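Local structure of putative transcription factor (Chaetomium thermophilum, 5D5X) at residues His65-Asn70 against Glu84-Glu89; Phe4-Tyr9 against Asp96-Ile101; Tyr17-Arg22 against Val32-Lys37. The protein binds specific DNA sequences as a transcription factor and probably adjusts gene expression to osmotic and oxidative stress. All coordinates share one frame; numbering follows the deposited sequence.

Overall arrangement
All three contacts lie in the HSF-type DNA-binding domain, the part of CtSkn7 held by this chain. Contact 2 packs helix 4-11, near the N-terminus, on the loop after strand 83-86, near the C-terminus. The others are nested within that span, contact 3 before contact 1. Contacts 1 and 3 share the four-stranded antiparallel sheet, and their centres are about 16 Å apart. Contact 1 is also about 16 Å from contact 2, centre to centre, and touches it through Glu-89 with Asn-97 and His-87 with Ile-101. Contacts 2 and 3 lie on opposite sides of the chain's centre, their centres about 20 Å apart. Contact 1 meets the DNA backbone; contact 3 joins the sheet edge to helix 35-47.

Contact 1: His65-Asn70 against Glu84-Glu89; sequences HKVRHN and EFKHPE. With nucleotides of chain B.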
loop_
_atom_site.group_PDB
_atom_site.type_symbol
_atom_site.label_atom_id
_atom_site.label_comp_id
_atom_site.label_asym_id
_atom_site.label_seq_id
_atom_site.Cartn_x
_atom_site.Cartn_y
_atom_site.Cartn_z
ATOM N N HIS C 65 1.301 10.222 -12.309
ATOM C CA HIS C 65 2.563 10.200 -11.598
ATOM C C HIS C 65 2.309 10.666 -10.176
ATOM O O HIS C 65 1.491 11.564 -9.937
ATOM C CB HIS C 65 3.590 11.079 -12.310
ATOM C CG HIS C 65 4.074 10.506 -13.607
ATOM N ND1 HIS C 65 4.807 9.340 -13.680
ATOM C CD2 HIS C 65 3.929 10.934 -14.883
ATOM C CE1 HIS C 65 5.084 9.067 -14.941
ATOM N NE2 HIS C 65 4.567 10.021 -15.693
ATOM N N LYS C 66 2.961 10.015 -9.223
ATOM C CA LYS C 66 2.839 10.433 -7.855
ATOM C C LYS C 66 3.578 11.741 -7.737
ATOM O O LYS C 66 4.680 11.878 -8.246
ATOM C CB LYS C 66 3.446 9.420 -6.908
ATOM C CG LYS C 66 3.224 9.798 -5.462
ATOM C CD LYS C 66 3.544 8.642 -4.539
ATOM C CE LYS C 66 3.352 9.080 -3.098
ATOM N NZ LYS C 66 4.214 8.273 -2.189
ATOM N N VAL C 67 2.962 12.704 -7.075
ATOM C CA VAL C 67 3.551 14.011 -6.933
ATOM C C VAL C 67 4.257 14.064 -5.589
ATOM O O VAL C 67 3.615 14.247 -4.553
ATOM C CB VAL C 67 2.493 15.120 -7.053
ATOM C CG1 VAL C 67 3.113 16.486 -6.790
ATOM C CG2 VAL C 67 1.870 15.078 -8.432
ATOM N N ARG C 68 5.577 13.881 -5.627
ATOM C CA ARG C 68 6.437 13.998 -4.451
ATOM C C ARG C 68 6.364 15.398 -3.834
ATOM O O ARG C 68 6.762 16.381 -4.458
ATOM C CB ARG C 68 7.884 13.682 -4.834
ATOM N N HIS C 69 5.833 15.485 -2.617
ATOM C CA HIS C 69 5.813 16.745 -1.884
ATOM C C HIS C 69 7.189 16.944 -1.256
ATOM O O HIS C 69 7.861 15.968 -0.903
ATOM C CB HIS C 69 4.721 16.755 -0.792
ATOM C CG HIS C 69 5.260 16.770 0.610
ATOM N ND1 HIS C 69 5.222 15.669 1.441
ATOM C CD2 HIS C 69 5.856 17.759 1.322
ATOM C CE1 HIS C 69 5.773 15.980 2.603
ATOM N NE2 HIS C 69 6.170 17.241 2.554
ATOM N N ASN C 70 7.600 18.204 -1.125
ATOM C CA ASN C 70 8.781 18.572 -0.335
ATOM C C ASN C 70 8.419 19.673 0.671
ATOM O O ASN C 70 7.574 20.525 0.375
ATOM C CB ASN C 70 9.922 19.028 -1.248
ATOM C CG ASN C 70 9.752 20.458 -1.730
ATOM O OD1 ASN C 70 8.859 20.757 -2.526
ATOM N ND2 ASN C 70 10.605 21.353 -1.243
ATOM N N GLU C 84 -0.677 12.206 -3.626
ATOM C CA GLU C 84 -1.187 13.055 -4.696
ATOM C C GLU C 84 -0.754 12.509 -6.042
ATOM O O GLU C 84 0.419 12.215 -6.251
ATOM C CB GLU C 84 -0.687 14.487 -4.543
ATOM C CG GLU C 84 -1.221 15.433 -5.604
ATOM C CD GLU C 84 -0.725 16.861 -5.451
ATOM O OE1 GLU C 84 -0.042 17.176 -4.446
ATOM O OE2 GLU C 84 -1.018 17.671 -6.352
ATOM N N PHE C 85 -1.712 12.383 -6.954
ATOM C CA PHE C 85 -1.453 11.844 -8.270
ATOM C C PHE C 85 -1.854 12.876 -9.307
ATOM O O PHE C 85 -2.742 13.674 -9.062
ATOM C CB PHE C 85 -2.216 10.536 -8.456
ATOM C CG PHE C 85 -1.611 9.369 -7.709
ATOM C CD1 PHE C 85 -0.600 8.614 -8.281
ATOM C CD2 PHE C 85 -2.065 9.021 -6.453
ATOM C CE1 PHE C 85 -0.033 7.539 -7.606
ATOM C CE2 PHE C 85 -1.509 7.944 -5.774
ATOM C CZ PHE C 85 -0.489 7.203 -6.350
ATOM N N LYS C 86 -1.182 12.861 -10.457
ATOM C CA LYS C 86 -1.295 13.937 -11.434
ATOM C C LYS C 86 -1.063 13.471 -12.867
ATOM O O LYS C 86 -0.070 12.812 -13.146
ATOM C CB LYS C 86 -0.283 15.035 -11.095
ATOM C CG LYS C 86 -0.244 16.205 -12.082
ATOM C CD LYS C 86 0.451 17.411 -11.454
ATOM C CE LYS C 86 0.167 18.694 -12.212
ATOM N NZ LYS C 86 0.539 19.893 -11.411
ATOM N N HIS C 87 -1.985 13.833 -13.757
ATOM C CA HIS C 87 -1.842 13.640 -15.201
ATOM C C HIS C 87 -2.148 14.978 -15.884
ATOM O O HIS C 87 -3.192 15.578 -15.605
ATOM C CB HIS C 87 -2.826 12.572 -15.697
ATOM C CG HIS C 87 -2.560 12.103 -17.090
ATOM N ND1 HIS C 87 -2.738 12.909 -18.191
ATOM C CD2 HIS C 87 -2.142 10.906 -17.565
ATOM C CE1 HIS C 87 -2.430 12.236 -19.287
ATOM N NE2 HIS C 87 -2.067 11.016 -18.934
ATOM N N PRO C 88 -1.266 15.444 -16.791
ATOM C CA PRO C 88 -1.457 16.755 -17.446
ATOM C C PRO C 88 -2.875 17.013 -17.968
ATOM O O PRO C 88 -3.390 18.112 -17.809
ATOM C CB PRO C 88 -0.482 16.714 -18.631
ATOM C CG PRO C 88 0.544 15.685 -18.282
ATOM C CD PRO C 88 -0.089 14.721 -17.314
ATOM N N GLU C 89 -3.475 16.001 -18.586
ATOM C CA GLU C 89 -4.819 16.072 -19.189
ATOM C C GLU C 89 -5.993 15.723 -18.258
ATOM O O GLU C 89 -7.163 15.746 -18.678
ATOM C CB GLU C 89 -4.888 15.131 -20.401
ATOM C CG GLU C 89 -3.797 15.324 -21.454
ATOM C CD GLU C 89 -3.841 16.689 -22.115
ATOM O OE1 GLU C 89 -4.862 16.987 -22.769
ATOM O OE2 GLU C 89 -2.854 17.457 -21.994
ATOM P P DT B 8 5.834 7.810 -10.506
ATOM O OP1 DT B 8 5.939 9.042 -11.334
ATOM O OP2 DT B 8 4.560 7.461 -9.825
ATOM O "O5'" DT B 8 6.208 6.577 -11.444
ATOM C "C5'" DT B 8 7.455 6.512 -12.162
ATOM C "C4'" DT B 8 7.674 5.109 -12.677
ATOM O "O4'" DT B 8 7.792 4.190 -11.571
ATOM C "C3'" DT B 8 6.548 4.552 -13.548
ATOM O "O3'" DT B 8 7.000 4.487 -14.900
ATOM C "C2'" DT B 8 6.281 3.157 -12.988
ATOM C "C1'" DT B 8 7.438 2.914 -12.048
ATOM N N1 DT B 8 7.139 2.064 -10.886
ATOM C C2 DT B 8 7.747 0.833 -10.794
ATOM O O2 DT B 8 8.509 0.402 -11.639
ATOM N N3 DT B 8 7.419 0.115 -9.673
ATOM C C4 DT B 8 6.580 0.503 -8.649
ATOM O O4 DT B 8 6.391 -0.251 -7.696
ATOM C C5 DT B 8 5.976 1.812 -8.809
ATOM C C7 DT B 8 5.054 2.326 -7.750
ATOM C C6 DT B 8 6.286 2.517 -9.903
ATOM P P DC B 7 6.869 6.775 -3.623
ATOM O OP1 DC B 7 6.697 8.032 -2.869
ATOM O OP2 DC B 7 6.035 5.601 -3.282
ATOM O "O5'" DC B 7 6.745 7.077 -5.190
ATOM C "C5'" DC B 7 7.631 8.025 -5.824
ATOM C "C4'" DC B 7 7.988 7.597 -7.229
ATOM O "O4'" DC B 7 8.813 6.405 -7.202
ATOM C "C3'" DC B 7 6.796 7.270 -8.128
ATOM O "O3'" DC B 7 6.995 7.842 -9.422
ATOM C "C2'" DC B 7 6.804 5.756 -8.193
ATOM C "C1'" DC B 7 8.283 5.432 -8.080
ATOM N N1 DC B 7 8.576 4.099 -7.522
ATOM C C2 DC B 7 9.312 3.191 -8.294
ATOM O O2 DC B 7 9.718 3.543 -9.413
ATOM N N3 DC B 7 9.568 1.958 -7.798
ATOM C C4 DC B 7 9.100 1.611 -6.597
ATOM N N4 DC B 7 9.375 0.384 -6.148
ATOM C C5 DC B 7 8.341 2.513 -5.794
ATOM C C6 DC B 7 8.099 3.734 -6.293
HETATM O O HOH W 1 1.914 12.074 -3.399
#
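The Phe-85 ring approaches Lys-66 obliquely, with its CD1 3.9 Å from Lys-66 CA. Val-56 and Leu-59 of helix 52-61 also pack on this ring. The His-65 ring turns its ND1 edge to the DNA. There ND1 donates to OP1 of DT8 of chain B at 2.6 Å, a short but bent bond, and the phosphorus lies in the ring plane. The same phosphate takes a nearly straight bond (173°) from Lys-66 N to its OP2 at 3.1 Å. The Lys-66 side chain leaves with CG anti to the backbone N (chi1 -175°) and stays extended. Its NZ therefore reaches OP1 of DC7 of chain B at 2.6 Å, while Trp-83 gives the lysine a cation-pi partner. Between the strands, Val-67 N donates to Glu-84 O at 2.7 Å. His-65 and Lys-86 form a hydrogen-bonded pair, one of its two bonds weak. Water 1 links Val-67 O to Glu-84 N. Val-67 CG2 packs on Lys-86 CB at 3.4 Å. Glu-84 OE2 is bonded to Ser-29 OG. Strand 65-66, which follows helix 52-61, meets the phosphates, and strand 83-86 pairs with it in the small antiparallel sheet of the winged helix-turn-helix fold, to which HSF-type domains belong.

Contact 2: Phe4-Tyr9 against Asp96-Ile101; sequences FVRKLY and DNLDNI
Leu-98 points from its short 3-10 segment at helix 4-11 and fits between Val-5 and Tyr-9, which lie one helical turn apart. Its CB starts the contact, 3.9 Å from Val-5 CG1. CG is anti to the carbonyl carbon (chi1 -56°), which carries the branch point toward Tyr-9, where the two methyls take different partners. Leu-98 CD1 reaches Tyr-9 CB at 4.1 Å and Arg-6 CG at 4.2 Å. Leu-98 CD2 sits between two partners, 3.7 Å from Val-5 CG1 and 4.0 Å from Tyr-9 CD2. It meets the tyrosine ring obliquely, and the two side chains cross at about a right angle.

Val-5 works with both branches. CG1 is shared, since it also touches Ile-101 CD1 at 3.6 Å. CG2 meets the other branch of the isoleucine, with Ile-101 CG2 at 3.6 Å. Replacing this valine with an alanine would probably open a gap between the helix and the loop, leaving Leu-98 CD2 with Tyr-9 as its remaining helix partner and both branches of Ile-101 without the methyls they pack on.

The contact is apolar and largely buried. The Tyr-9 hydroxyl is satisfied by Ala-92 O. On the solvent side, Arg-6 NE and Asp-99 OD1 carry opposite charges but stay 5.1 Å apart, too far for a salt bridge.

The contact brings the first helix of the domain against the chain near its C-terminal end. Phe-4 and Leu-8 of the same helix pack on helix 52-61, where both touch Phe-55. Val-5 also touches Tyr-62, and Ile-101 touches Phe-90. Helix 4-11 thus lies between helix 52-61 and the closing loop that follows strand 83-86.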
loop_
_atom_site.group_PDB
_atom_site.type_symbol
_atom_site.label_atom_id
_atom_site.label_comp_id
_atom_site.label_asym_id
_atom_site.label_seq_id
_atom_site.Cartn_x
_atom_site.Cartn_y
_atom_site.Cartn_z
ATOM N N PHE C 4 -11.331 3.117 -16.892
ATOM C CA PHE C 4 -10.677 3.558 -15.650
ATOM C C PHE C 4 -10.783 5.044 -15.405
ATOM O O PHE C 4 -11.173 5.478 -14.326
ATOM C CB PHE C 4 -9.195 3.179 -15.649
ATOM C CG PHE C 4 -8.456 3.618 -14.414
ATOM C CD1 PHE C 4 -8.676 2.990 -13.199
ATOM C CD2 PHE C 4 -7.515 4.629 -14.479
ATOM C CE1 PHE C 4 -7.994 3.382 -12.062
ATOM C CE2 PHE C 4 -6.826 5.029 -13.354
ATOM C CZ PHE C 4 -7.069 4.407 -12.141
ATOM N N VAL C 5 -10.422 5.812 -16.417
ATOM C CA VAL C 5 -10.307 7.259 -16.290
ATOM C C VAL C 5 -11.667 7.907 -16.041
ATOM O O VAL C 5 -11.773 8.849 -15.261
ATOM C CB VAL C 5 -9.642 7.861 -17.531
ATOM C CG1 VAL C 5 -9.604 9.383 -17.442
ATOM C CG2 VAL C 5 -8.230 7.294 -17.697
ATOM N N ARG C 6 -12.712 7.373 -16.668
ATOM C CA ARG C 6 -14.050 7.928 -16.500
ATOM C C ARG C 6 -14.565 7.637 -15.098
ATOM O O ARG C 6 -15.169 8.507 -14.458
ATOM C CB ARG C 6 -14.999 7.411 -17.585
ATOM C CG ARG C 6 -14.592 7.896 -18.973
ATOM C CD ARG C 6 -15.681 7.710 -20.026
ATOM N NE ARG C 6 -15.498 6.470 -20.787
ATOM C CZ ARG C 6 -15.987 5.275 -20.452
ATOM N NH1 ARG C 6 -15.740 4.234 -21.235
ATOM N NH2 ARG C 6 -16.720 5.103 -19.349
ATOM N N LYS C 7 -14.287 6.430 -14.615
ATOM C CA LYS C 7 -14.687 6.013 -13.268
ATOM C C LYS C 7 -13.941 6.776 -12.199
ATOM O O LYS C 7 -14.524 7.196 -11.210
ATOM C CB LYS C 7 -14.479 4.506 -13.085
ATOM C CG LYS C 7 -15.510 3.693 -13.851
ATOM C CD LYS C 7 -15.606 2.260 -13.354
ATOM C CE LYS C 7 -16.930 1.648 -13.798
ATOM N NZ LYS C 7 -17.009 0.191 -13.533
ATOM N N LEU C 8 -12.646 6.961 -12.413
ATOM C CA LEU C 8 -11.833 7.799 -11.544
ATOM C C LEU C 8 -12.397 9.231 -11.460
ATOM O O LEU C 8 -12.529 9.794 -10.368
ATOM C CB LEU C 8 -10.410 7.836 -12.085
ATOM C CG LEU C 8 -9.407 8.710 -11.351
ATOM C CD1 LEU C 8 -9.243 8.216 -9.920
ATOM C CD2 LEU C 8 -8.086 8.679 -12.104
ATOM N N TYR C 9 -12.708 9.820 -12.613
ATOM C CA TYR C 9 -13.337 11.132 -12.634
ATOM C C TYR C 9 -14.642 11.110 -11.863
ATOM O O TYR C 9 -14.916 12.029 -11.101
ATOM C CB TYR C 9 -13.609 11.634 -14.057
ATOM C CG TYR C 9 -14.052 13.080 -14.070
ATOM C CD1 TYR C 9 -15.389 13.429 -13.854
ATOM C CD2 TYR C 9 -13.129 14.104 -14.266
ATOM C CE1 TYR C 9 -15.785 14.760 -13.849
ATOM C CE2 TYR C 9 -13.516 15.436 -14.255
ATOM C CZ TYR C 9 -14.843 15.762 -14.050
ATOM O OH TYR C 9 -15.231 17.093 -14.045
ATOM N N ASP C 96 -14.415 16.776 -20.526
ATOM C CA ASP C 96 -14.379 16.601 -21.986
ATOM C C ASP C 96 -13.094 15.987 -22.563
ATOM O O ASP C 96 -13.042 15.667 -23.746
ATOM C CB ASP C 96 -14.586 17.970 -22.660
ATOM C CG ASP C 96 -13.382 18.900 -22.492
ATOM O OD1 ASP C 96 -12.634 18.747 -21.504
ATOM O OD2 ASP C 96 -13.183 19.791 -23.342
ATOM N N ASN C 97 -12.058 15.849 -21.747
ATOM C CA ASN C 97 -10.721 15.506 -22.244
ATOM C C ASN C 97 -10.263 14.089 -21.845
ATOM O O ASN C 97 -9.135 13.697 -22.128
ATOM C CB ASN C 97 -9.728 16.563 -21.735
ATOM C CG ASN C 97 -8.425 16.590 -22.518
ATOM O OD1 ASN C 97 -8.345 16.110 -23.655
ATOM N ND2 ASN C 97 -7.387 17.161 -21.905
ATOM N N LEU C 98 -11.157 13.311 -21.239
ATOM C CA LEU C 98 -10.795 12.022 -20.622
ATOM C C LEU C 98 -10.344 10.959 -21.618
ATOM O O LEU C 98 -9.670 10.003 -21.241
ATOM C CB LEU C 98 -11.970 11.477 -19.792
ATOM C CG LEU C 98 -12.509 12.421 -18.707
ATOM C CD1 LEU C 98 -13.860 11.975 -18.175
ATOM C CD2 LEU C 98 -11.509 12.567 -17.575
ATOM N N ASP C 99 -10.715 11.120 -22.883
ATOM C CA ASP C 99 -10.347 10.164 -23.931
ATOM C C ASP C 99 -8.867 10.245 -24.271
ATOM O O ASP C 99 -8.274 9.261 -24.715
ATOM C CB ASP C 99 -11.163 10.423 -25.194
ATOM C CG ASP C 99 -12.653 10.363 -24.944
ATOM O OD1 ASP C 99 -13.084 9.548 -24.092
ATOM O OD2 ASP C 99 -13.388 11.140 -25.591
ATOM N N ASN C 100 -8.273 11.416 -24.053
ATOM C CA ASN C 100 -6.858 11.639 -24.348
ATOM C C ASN C 100 -5.928 11.170 -23.214
ATOM O O ASN C 100 -4.734 11.515 -23.189
ATOM C CB ASN C 100 -6.619 13.124 -24.666
ATOM C CG ASN C 100 -5.605 13.320 -25.775
ATOM O OD1 ASN C 100 -4.448 12.920 -25.645
ATOM N ND2 ASN C 100 -6.038 13.920 -26.883
ATOM N N ILE C 101 -6.486 10.394 -22.281
ATOM C CA ILE C 101 -5.728 9.779 -21.196
ATOM C C ILE C 101 -5.718 8.287 -21.469
ATOM O O ILE C 101 -6.695 7.590 -21.200
ATOM C CB ILE C 101 -6.357 10.086 -19.824
ATOM C CG1 ILE C 101 -6.424 11.600 -19.617
ATOM C CG2 ILE C 101 -5.537 9.456 -18.708
ATOM C CD1 ILE C 101 -7.326 12.031 -18.487
#

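Contact 3: Tyr17-Arg22 against Val32-Lys37; sequences YHSVVR and VLENEK
Val-20 O is the main acceptor of this contact. Leu-33 N donates to it at 2.6 Å in a nearly straight bond (167°). Glu-34 N adds a weak bond to the same Val-20 O at 3.5 Å. Ser-19 O lies 2.8 Å from Glu-34 OE1. Both are acceptors, so the approach is probably unfavourable if the carboxylate is charged. Lys-37 NZ faces the other oxygen, Glu-34 OE2, across a long salt bridge of 3.9 Å. Glu-34 holds the N-cap position of helix 35-47.

Within 17-22, Tyr-17 O accepts from both Val-20 N and Val-21 N. Arg-22 NH1 donates to His-18 O at 2.8 Å, with the oxygen at the edge of the guanidinium and in its plane. The arginine CG stands between the backbone N and the carbonyl carbon (chi1 57°), and the extended chain brings the guanidinium back beside His-18 O. Arg-22 CD lies over the His-18 ring centre. Leu-33 CD1 covers one face of the guanidinium, 3.7 Å from Arg-22 CZ.

Val-21 and Val-32 form a non-hydrogen-bonded antiparallel pair, their CG2 methyls 3.8 Å apart. Strand 21-23 is one of the sheet's two outer strands within this chain, bonded to 30-32 through Arg-22 and Val-31. On its other side strand 30-32 is bonded to strand 83-86, backbone to backbone, through Val-32 and Trp-83. Val-20 and Val-21 also pack on Phe-38, so the contact links the sheet edge to helix 35-47.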
loop_
_atom_site.group_PDB
_atom_site.type_symbol
_atom_site.label_atom_id
_atom_site.label_comp_id
_atom_site.label_asym_id
_atom_site.label_seq_id
_atom_site.Cartn_x
_atom_site.Cartn_y
_atom_site.Cartn_z
ATOM N N TYR C 17 -16.926 12.020 0.018
ATOM C CA TYR C 17 -15.546 11.537 0.202
ATOM C C TYR C 17 -14.543 12.640 0.473
ATOM O O TYR C 17 -13.338 12.399 0.379
ATOM C CB TYR C 17 -15.029 10.824 -1.069
ATOM C CG TYR C 17 -15.869 9.702 -1.629
ATOM C CD1 TYR C 17 -16.601 8.856 -0.803
ATOM C CD2 TYR C 17 -15.878 9.456 -2.988
ATOM C CE1 TYR C 17 -17.359 7.817 -1.332
ATOM C CE2 TYR C 17 -16.618 8.423 -3.532
ATOM C CZ TYR C 17 -17.360 7.603 -2.706
ATOM O OH TYR C 17 -18.101 6.576 -3.260
ATOM N N HIS C 18 -15.003 13.853 0.770
ATOM C CA HIS C 18 -14.103 15.015 0.777
ATOM C C HIS C 18 -12.886 14.854 1.694
ATOM O O HIS C 18 -11.778 15.242 1.334
ATOM C CB HIS C 18 -14.847 16.284 1.176
ATOM C CG HIS C 18 -14.179 17.535 0.713
ATOM N ND1 HIS C 18 -13.378 18.299 1.531
ATOM C CD2 HIS C 18 -14.179 18.142 -0.494
ATOM C CE1 HIS C 18 -12.920 19.332 0.847
ATOM N NE2 HIS C 18 -13.395 19.263 -0.382
ATOM N N SER C 19 -13.091 14.289 2.877
ATOM C CA SER C 19 -12.001 14.125 3.832
ATOM C C SER C 19 -11.030 13.012 3.401
ATOM O O SER C 19 -9.878 13.006 3.833
ATOM C CB SER C 19 -12.553 13.855 5.246
ATOM O OG SER C 19 -13.448 12.748 5.266
ATOM N N VAL C 20 -11.495 12.102 2.537
ATOM C CA VAL C 20 -10.752 10.895 2.183
ATOM C C VAL C 20 -9.980 11.030 0.884
ATOM O O VAL C 20 -8.777 10.772 0.835
ATOM C CB VAL C 20 -11.687 9.681 2.042
ATOM C CG1 VAL C 20 -10.919 8.479 1.496
ATOM C CG2 VAL C 20 -12.309 9.339 3.385
ATOM N N VAL C 21 -10.690 11.365 -0.181
ATOM C CA VAL C 21 -10.072 11.589 -1.474
ATOM C C VAL C 21 -10.854 12.693 -2.190
ATOM O O VAL C 21 -12.091 12.684 -2.199
ATOM C CB VAL C 21 -10.072 10.306 -2.326
ATOM C CG1 VAL C 21 -11.491 9.880 -2.668
ATOM C CG2 VAL C 21 -9.242 10.491 -3.594
ATOM N N ARG C 22 -10.133 13.633 -2.794
ATOM C CA ARG C 22 -10.777 14.735 -3.498
ATOM C C ARG C 22 -9.826 15.403 -4.459
ATOM O O ARG C 22 -8.658 15.031 -4.514
ATOM C CB ARG C 22 -11.284 15.760 -2.483
ATOM C CG ARG C 22 -10.212 16.311 -1.564
ATOM C CD ARG C 22 -10.756 17.494 -0.783
ATOM N NE ARG C 22 -9.709 18.277 -0.142
ATOM C CZ ARG C 22 -9.248 18.092 1.089
ATOM N NH1 ARG C 22 -9.727 17.129 1.866
ATOM N NH2 ARG C 22 -8.298 18.891 1.562
ATOM N N VAL C 32 -5.222 11.437 -2.157
ATOM C CA VAL C 32 -5.819 10.491 -1.223
ATOM C C VAL C 32 -5.295 10.830 0.165
ATOM O O VAL C 32 -4.089 10.780 0.402
ATOM C CB VAL C 32 -5.411 9.059 -1.550
ATOM C CG1 VAL C 32 -5.802 8.131 -0.411
ATOM C CG2 VAL C 32 -6.049 8.615 -2.851
ATOM N N LEU C 33 -6.191 11.170 1.081
ATOM C CA LEU C 33 -5.788 11.664 2.393
ATOM C C LEU C 33 -5.774 10.580 3.468
ATOM O O LEU C 33 -4.901 10.573 4.326
ATOM C CB LEU C 33 -6.707 12.802 2.817
ATOM C CG LEU C 33 -6.314 14.157 2.222
ATOM C CD1 LEU C 33 -7.519 14.932 1.708
ATOM C CD2 LEU C 33 -5.550 14.945 3.267
ATOM N N GLU C 34 -6.757 9.692 3.434
ATOM C CA GLU C 34 -6.884 8.636 4.423
ATOM C C GLU C 34 -6.971 7.350 3.636
ATOM O O GLU C 34 -8.066 6.892 3.293
ATOM C CB GLU C 34 -8.144 8.860 5.271
ATOM C CG GLU C 34 -8.018 10.014 6.267
ATOM C CD GLU C 34 -9.357 10.569 6.749
ATOM O OE1 GLU C 34 -9.748 11.673 6.307
ATOM O OE2 GLU C 34 -10.021 9.912 7.578
ATOM N N ASN C 35 -5.816 6.773 3.308
ATOM C CA ASN C 35 -5.835 5.667 2.354
ATOM C C ASN C 35 -6.375 4.357 2.921
ATOM O O ASN C 35 -6.845 3.522 2.154
ATOM C CB ASN C 35 -4.521 5.500 1.576
ATOM C CG ASN C 35 -3.372 5.069 2.431
ATOM O OD1 ASN C 35 -2.967 5.794 3.334
ATOM N ND2 ASN C 35 -2.818 3.897 2.137
ATOM N N GLU C 36 -6.370 4.206 4.246
ATOM C CA GLU C 36 -7.061 3.073 4.895
ATOM C C GLU C 36 -8.554 3.133 4.594
ATOM O O GLU C 36 -9.129 2.191 4.043
ATOM C CB GLU C 36 -6.848 3.095 6.407
ATOM N N LYS C 37 -9.170 4.258 4.954
ATOM C CA LYS C 37 -10.596 4.506 4.686
ATOM C C LYS C 37 -10.887 4.438 3.194
ATOM O O LYS C 37 -11.886 3.886 2.766
ATOM C CB LYS C 37 -10.995 5.887 5.207
ATOM C CG LYS C 37 -11.511 5.895 6.641
ATOM C CD LYS C 37 -11.265 7.230 7.330
ATOM C CE LYS C 37 -12.447 7.664 8.182
ATOM N NZ LYS C 37 -13.520 8.277 7.352
#